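Local coordinates for protein CS1 fimbrial subunit A (Escherichia coli, PDB 4HJI) that forms, as the major pilin, the shaft of CS1 pili, the filaments with which enterotoxigenic bacteria colonise the epithelium of host organs, at residues V25-S30 with I55-H60; V90-A95 with Q125-H130. All blocks are in the same frame, centred on the assembly; numbering follows the deposited sequence.

From the N terminus, strand 25-29 enters first, and the chain passes through strand 38-44 before strand 49-61 pairs antiparallel with 25-29; contact 1 closes this loop of 24 residues. The chain then continues through strand 68-80 into strand 87-94, and after strands 97-98 and 104-106, the short helix 108-111 and strand 114-116 it returns as strand 119-131, where contact 2 closes a second loop. The two loops follow in series, neither nesting nor crossing. They meet side by side, because strands 49-61 and 119-131 are antiparallel neighbours: Thr57 OG1 is hydrogen-bonded to the backbone O of Gln125. Together the contacts align 25-29, 49-61, 119-131 and 87-94 in the immunoglobulin-like pilin fold.

Contact 1 (V25-S30 with I55-H60); sequences VDLLQS and INTVVH
Leu27 and Val59 form the apolar centre of this antiparallel pairing, with Leu27 CD1 3.8 Å from Val59 CG2. CG of Leu27 lies trans to the backbone N (chi1 -173°), which carries CD1 across to the neighbouring strand, where it also meets Thr57 OG1 at 3.6 Å. Val25 extends the same face, its CG2 lying 3.9 Å from Val59 CG1, and Phe94 of strand 87-94 packs on Leu27, Thr57 and Val59 from the interior. The hydroxyl of Thr57, buried among these groups, is satisfied by the carbonyl of Gln125.

On the other face Leu28 crosses His60 at about a right angle. Its CD2 sits over one face of the imidazole, displaced toward the rim, 3.9 Å from the ring centroid in a CH-pi contact, while Val58 CG2 lies at the ring edge. Between the faces run two reciprocal pairs of backbone bonds, Asp26 with His60 and Leu28 with Val58; the Leu28 N to Val58 O bond is nearly straight, 171° at the hydrogen. At the polar end Ser30 N reaches Asn56 O at 3.0 Å, more bent and from above the carbonyl plane, and Ser30 OG lies 3.5 Å from Asn56 CB. The chemistry thus implies a two-sided strand, apolar toward the interior and mixed outside, held in register mainly by its backbone.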
loop_
_atom_site.group_PDB
_atom_site.type_symbol
_atom_site.label_atom_id
_atom_site.label_comp_id
_atom_site.label_asym_id
_atom_site.label_seq_id
_atom_site.Cartn_x
_atom_site.Cartn_y
_atom_site.Cartn_z
ATOM N N VAL A 25 15.144 -2.418 -7.247
ATOM C CA VAL A 25 13.885 -3.142 -7.098
ATOM C C VAL A 25 12.742 -2.200 -7.468
ATOM O O VAL A 25 12.900 -0.986 -7.407
ATOM C CB VAL A 25 13.712 -3.653 -5.647
ATOM C CG1 VAL A 25 13.740 -2.505 -4.655
ATOM C CG2 VAL A 25 12.432 -4.432 -5.494
ATOM N N ASP A 26 11.590 -2.741 -7.858
ATOM C CA ASP A 26 10.403 -1.913 -8.033
ATOM C C ASP A 26 9.148 -2.713 -7.778
ATOM O O ASP A 26 9.197 -3.927 -7.735
ATOM C CB ASP A 26 10.337 -1.348 -9.450
ATOM C CG ASP A 26 9.599 -0.022 -9.520
ATOM O OD1 ASP A 26 8.893 0.346 -8.552
ATOM O OD2 ASP A 26 9.743 0.666 -10.569
ATOM N N LEU A 27 8.051 -2.000 -7.575
ATOM C CA LEU A 27 6.739 -2.606 -7.403
ATOM C C LEU A 27 5.839 -2.039 -8.498
ATOM O O LEU A 27 5.567 -0.829 -8.538
ATOM C CB LEU A 27 6.163 -2.293 -6.035
ATOM C CG LEU A 27 4.859 -3.013 -5.679
ATOM C CD1 LEU A 27 5.073 -4.514 -5.463
ATOM C CD2 LEU A 27 4.333 -2.396 -4.397
ATOM N N LEU A 28 5.419 -2.913 -9.391
ATOM C CA LEU A 28 4.613 -2.533 -10.540
ATOM C C LEU A 28 3.256 -3.237 -10.470
ATOM O O LEU A 28 3.077 -4.184 -9.709
ATOM C CB LEU A 28 5.375 -2.918 -11.817
ATOM C CG LEU A 28 6.326 -1.904 -12.526
ATOM C CD1 LEU A 28 7.459 -1.396 -11.670
ATOM C CD2 LEU A 28 6.887 -2.556 -13.783
ATOM N N GLN A 29 2.295 -2.787 -11.269
ATOM C CA GLN A 29 1.036 -3.542 -11.392
ATOM C C GLN A 29 1.316 -4.830 -12.122
ATOM O O GLN A 29 2.317 -4.959 -12.839
ATOM C CB GLN A 29 -0.015 -2.725 -12.159
ATOM C CG GLN A 29 -0.388 -1.424 -11.447
ATOM C CD GLN A 29 -1.527 -0.670 -12.100
ATOM O OE1 GLN A 29 -1.386 0.489 -12.535
ATOM N NE2 GLN A 29 -2.652 -1.336 -12.223
ATOM N N SER A 30 0.386 -5.772 -12.021
ATOM C CA SER A 30 0.598 -7.090 -12.612
ATOM C C SER A 30 0.658 -7.081 -14.141
ATOM O O SER A 30 1.172 -8.027 -14.723
ATOM C CB SER A 30 -0.476 -8.067 -12.134
ATOM O OG SER A 30 -1.754 -7.581 -12.487
ATOM N N ILE A 55 -4.902 -4.073 -5.183
ATOM C CA ILE A 55 -4.087 -3.822 -6.369
ATOM C C ILE A 55 -3.236 -5.084 -6.579
ATOM O O ILE A 55 -2.484 -5.488 -5.677
ATOM C CB ILE A 55 -3.161 -2.594 -6.183
ATOM C CG1 ILE A 55 -3.961 -1.321 -5.852
ATOM C CG2 ILE A 55 -2.307 -2.346 -7.416
ATOM C CD1 ILE A 55 -3.142 -0.107 -5.514
ATOM N N ASN A 56 -3.392 -5.720 -7.736
ATOM C CA ASN A 56 -2.540 -6.817 -8.158
ATOM C C ASN A 56 -1.197 -6.257 -8.615
ATOM O O ASN A 56 -1.154 -5.395 -9.490
ATOM C CB ASN A 56 -3.230 -7.612 -9.278
ATOM C CG ASN A 56 -4.539 -8.220 -8.821
ATOM O OD1 ASN A 56 -5.634 -7.859 -9.299
ATOM N ND2 ASN A 56 -4.450 -9.142 -7.889
ATOM N N THR A 57 -0.109 -6.735 -8.012
ATOM C CA THR A 57 1.223 -6.183 -8.256
ATOM C C THR A 57 2.241 -7.279 -8.526
ATOM O O THR A 57 1.978 -8.456 -8.299
ATOM C CB THR A 57 1.732 -5.401 -7.034
ATOM O OG1 THR A 57 1.981 -6.320 -5.958
ATOM C CG2 THR A 57 0.713 -4.397 -6.581
ATOM N N VAL A 58 3.410 -6.878 -9.008
ATOM C CA VAL A 58 4.560 -7.758 -9.105
ATOM C C VAL A 58 5.802 -7.002 -8.664
ATOM O O VAL A 58 5.892 -5.797 -8.857
ATOM C CB VAL A 58 4.790 -8.316 -10.528
ATOM C CG1 VAL A 58 3.686 -9.294 -10.894
ATOM C CG2 VAL A 58 4.924 -7.197 -11.564
ATOM N N VAL A 59 6.741 -7.730 -8.057
ATOM C CA VAL A 59 8.010 -7.178 -7.660
ATOM C C VAL A 59 9.031 -7.436 -8.762
ATOM O O VAL A 59 9.166 -8.563 -9.237
ATOM C CB VAL A 59 8.490 -7.793 -6.325
ATOM C CG1 VAL A 59 9.882 -7.292 -5.989
ATOM C CG2 VAL A 59 7.503 -7.447 -5.227
ATOM N N HIS A 60 9.732 -6.370 -9.178
ATOM C CA HIS A 60 10.857 -6.473 -10.097
ATOM C C HIS A 60 12.154 -6.329 -9.334
ATOM O O HIS A 60 12.266 -5.460 -8.486
ATOM C CB HIS A 60 10.838 -5.357 -11.107
ATOM C CG HIS A 60 9.829 -5.530 -12.176
ATOM N ND1 HIS A 60 10.139 -5.369 -13.508
ATOM C CD2 HIS A 60 8.505 -5.803 -12.121
ATOM C CE1 HIS A 60 9.055 -5.576 -14.233
ATOM N NE2 HIS A 60 8.049 -5.827 -13.417
#

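Contact 2 (V90-A95 with Q125-H130); sequences VSVNFA and QKLSIH
His130, the residue most covered here, packs beside Ser91, CB to CB at 4.0 Å, and turns its ring along its own strand. With CG placed beside the backbone N (chi1 -53°), the ring brings its CD2 edge to 3.6 Å from Ser91 O. Asn93 is next on this face; its side chain and that of His130 cross at about a right angle, with the amide and ring planes turned 55° from each other. Beneath these side chains the backbones of Ser91 and His130, and of Asn93 and Ser128, exchange two bonds each; Asn93 N approaches Ser128 O in the carbonyl plane.

Phe94 occupies the opposite, inward face. Its ring lies obliquely to Gln125, with CE2 3.8 Å from Gln125 CB, and CD2 is 4.2 Å from Leu127 CD1. That same methyl reaches Val92 CG1 at 3.7 Å, so Leu127 bridges two residues of the partner strand. Val70 of strand 68-80 also touches Phe94, while Ile152 of strand 144-156 covers Leu127. Ala95 N closes the pairing on Lys126 O at 3.0 Å. Such a division, polar groups outside and an apolar layer of Val92, Phe94, Leu127 and Ile129 within, is the chemistry of a beta-sandwich wall, here close to the centre of the pilin.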
loop_
_atom_site.group_PDB
_atom_site.type_symbol
_atom_site.label_atom_id
_atom_site.label_comp_id
_atom_site.label_asym_id
_atom_site.label_seq_id
_atom_site.Cartn_x
_atom_site.Cartn_y
_atom_site.Cartn_z
ATOM N N VAL A 90 -5.663 3.782 8.483
ATOM C CA VAL A 90 -5.548 2.954 7.281
ATOM C C VAL A 90 -4.571 1.830 7.561
ATOM O O VAL A 90 -3.514 2.065 8.170
ATOM C CB VAL A 90 -5.028 3.774 6.077
ATOM C CG1 VAL A 90 -4.701 2.882 4.871
ATOM C CG2 VAL A 90 -6.048 4.830 5.664
ATOM N N SER A 91 -4.953 0.621 7.142
ATOM C CA SER A 91 -4.115 -0.564 7.177
ATOM C C SER A 91 -3.729 -0.936 5.756
ATOM O O SER A 91 -4.519 -0.748 4.821
ATOM C CB SER A 91 -4.884 -1.718 7.838
ATOM O OG SER A 91 -5.067 -1.466 9.222
ATOM N N VAL A 92 -2.506 -1.428 5.582
ATOM C CA VAL A 92 -2.010 -1.859 4.292
ATOM C C VAL A 92 -1.410 -3.242 4.404
ATOM O O VAL A 92 -0.638 -3.512 5.332
ATOM C CB VAL A 92 -0.938 -0.886 3.748
ATOM C CG1 VAL A 92 -0.518 -1.309 2.360
ATOM C CG2 VAL A 92 -1.456 0.533 3.791
ATOM N N ASN A 93 -1.845 -4.140 3.522
ATOM C CA ASN A 93 -1.335 -5.511 3.500
ATOM C C ASN A 93 -0.608 -5.715 2.182
ATOM O O ASN A 93 -1.036 -5.201 1.153
ATOM C CB ASN A 93 -2.453 -6.575 3.581
ATOM C CG ASN A 93 -3.150 -6.645 4.924
ATOM O OD1 ASN A 93 -3.133 -5.714 5.719
ATOM N ND2 ASN A 93 -3.758 -7.788 5.192
ATOM N N PHE A 94 0.484 -6.461 2.220
ATOM C CA PHE A 94 1.226 -6.801 1.019
ATOM C C PHE A 94 1.637 -8.253 1.087
ATOM O O PHE A 94 2.153 -8.707 2.110
ATOM C CB PHE A 94 2.478 -5.921 0.847
ATOM C CG PHE A 94 3.279 -6.280 -0.364
ATOM C CD1 PHE A 94 4.539 -6.822 -0.261
ATOM C CD2 PHE A 94 2.750 -6.070 -1.639
ATOM C CE1 PHE A 94 5.270 -7.163 -1.393
ATOM C CE2 PHE A 94 3.462 -6.424 -2.769
ATOM C CZ PHE A 94 4.720 -6.968 -2.656
ATOM N N ALA A 95 1.390 -8.990 0.006
ATOM C CA ALA A 95 1.756 -10.401 -0.041
ATOM C C ALA A 95 1.212 -11.150 1.168
ATOM O O ALA A 95 1.875 -12.050 1.689
ATOM C CB ALA A 95 3.276 -10.536 -0.108
ATOM N N GLN A 125 1.315 -10.539 -6.435
ATOM C CA GLN A 125 1.168 -10.251 -5.020
ATOM C C GLN A 125 0.091 -9.201 -4.808
ATOM O O GLN A 125 0.035 -8.165 -5.503
ATOM C CB GLN A 125 2.470 -9.750 -4.425
ATOM C CG GLN A 125 3.694 -10.572 -4.793
ATOM C CD GLN A 125 3.666 -11.985 -4.237
ATOM O OE1 GLN A 125 4.243 -12.904 -4.831
ATOM N NE2 GLN A 125 2.994 -12.174 -3.108
ATOM N N LYS A 126 -0.763 -9.444 -3.826
ATOM C CA LYS A 126 -1.835 -8.522 -3.514
ATOM C C LYS A 126 -1.338 -7.387 -2.631
ATOM O O LYS A 126 -0.703 -7.621 -1.607
ATOM C CB LYS A 126 -3.002 -9.270 -2.867
ATOM C CG LYS A 126 -3.642 -10.239 -3.834
ATOM C CD LYS A 126 -4.812 -11.024 -3.249
ATOM C CE LYS A 126 -5.425 -11.918 -4.319
ATOM N NZ LYS A 126 -5.578 -11.198 -5.611
ATOM N N LEU A 127 -1.619 -6.155 -3.049
ATOM C CA LEU A 127 -1.450 -4.984 -2.220
ATOM C C LEU A 127 -2.833 -4.426 -1.900
ATOM O O LEU A 127 -3.560 -4.020 -2.808
ATOM C CB LEU A 127 -0.607 -3.936 -2.960
ATOM C CG LEU A 127 -0.450 -2.591 -2.251
ATOM C CD1 LEU A 127 0.366 -2.689 -0.966
ATOM C CD2 LEU A 127 0.216 -1.594 -3.183
ATOM N N SER A 128 -3.226 -4.425 -0.626
ATOM C CA SER A 128 -4.580 -3.976 -0.226
ATOM C C SER A 128 -4.550 -2.821 0.777
ATOM O O SER A 128 -3.776 -2.843 1.743
ATOM C CB SER A 128 -5.409 -5.134 0.373
ATOM O OG SER A 128 -4.488 -5.926 1.089
ATOM N N ILE A 129 -5.423 -1.845 0.544
ATOM C CA ILE A 129 -5.556 -0.643 1.374
ATOM C C ILE A 129 -6.925 -0.697 2.054
ATOM O O ILE A 129 -7.931 -0.846 1.365
ATOM C CB ILE A 129 -5.383 0.635 0.510
ATOM C CG1 ILE A 129 -3.978 0.637 -0.081
ATOM C CG2 ILE A 129 -5.665 1.888 1.332
ATOM C CD1 ILE A 129 -3.745 1.733 -1.076
ATOM N N HIS A 130 -6.936 -0.531 3.377
ATOM C CA HIS A 130 -8.098 -0.797 4.275
ATOM C C HIS A 130 -8.320 0.401 5.211
ATOM O O HIS A 130 -7.758 0.422 6.322
ATOM C CB HIS A 130 -7.896 -2.055 5.159
ATOM C CG HIS A 130 -7.527 -3.296 4.409
ATOM N ND1 HIS A 130 -8.469 -4.174 3.927
ATOM C CD2 HIS A 130 -6.322 -3.792 4.032
ATOM C CE1 HIS A 130 -7.866 -5.163 3.292
ATOM N NE2 HIS A 130 -6.565 -4.958 3.345
#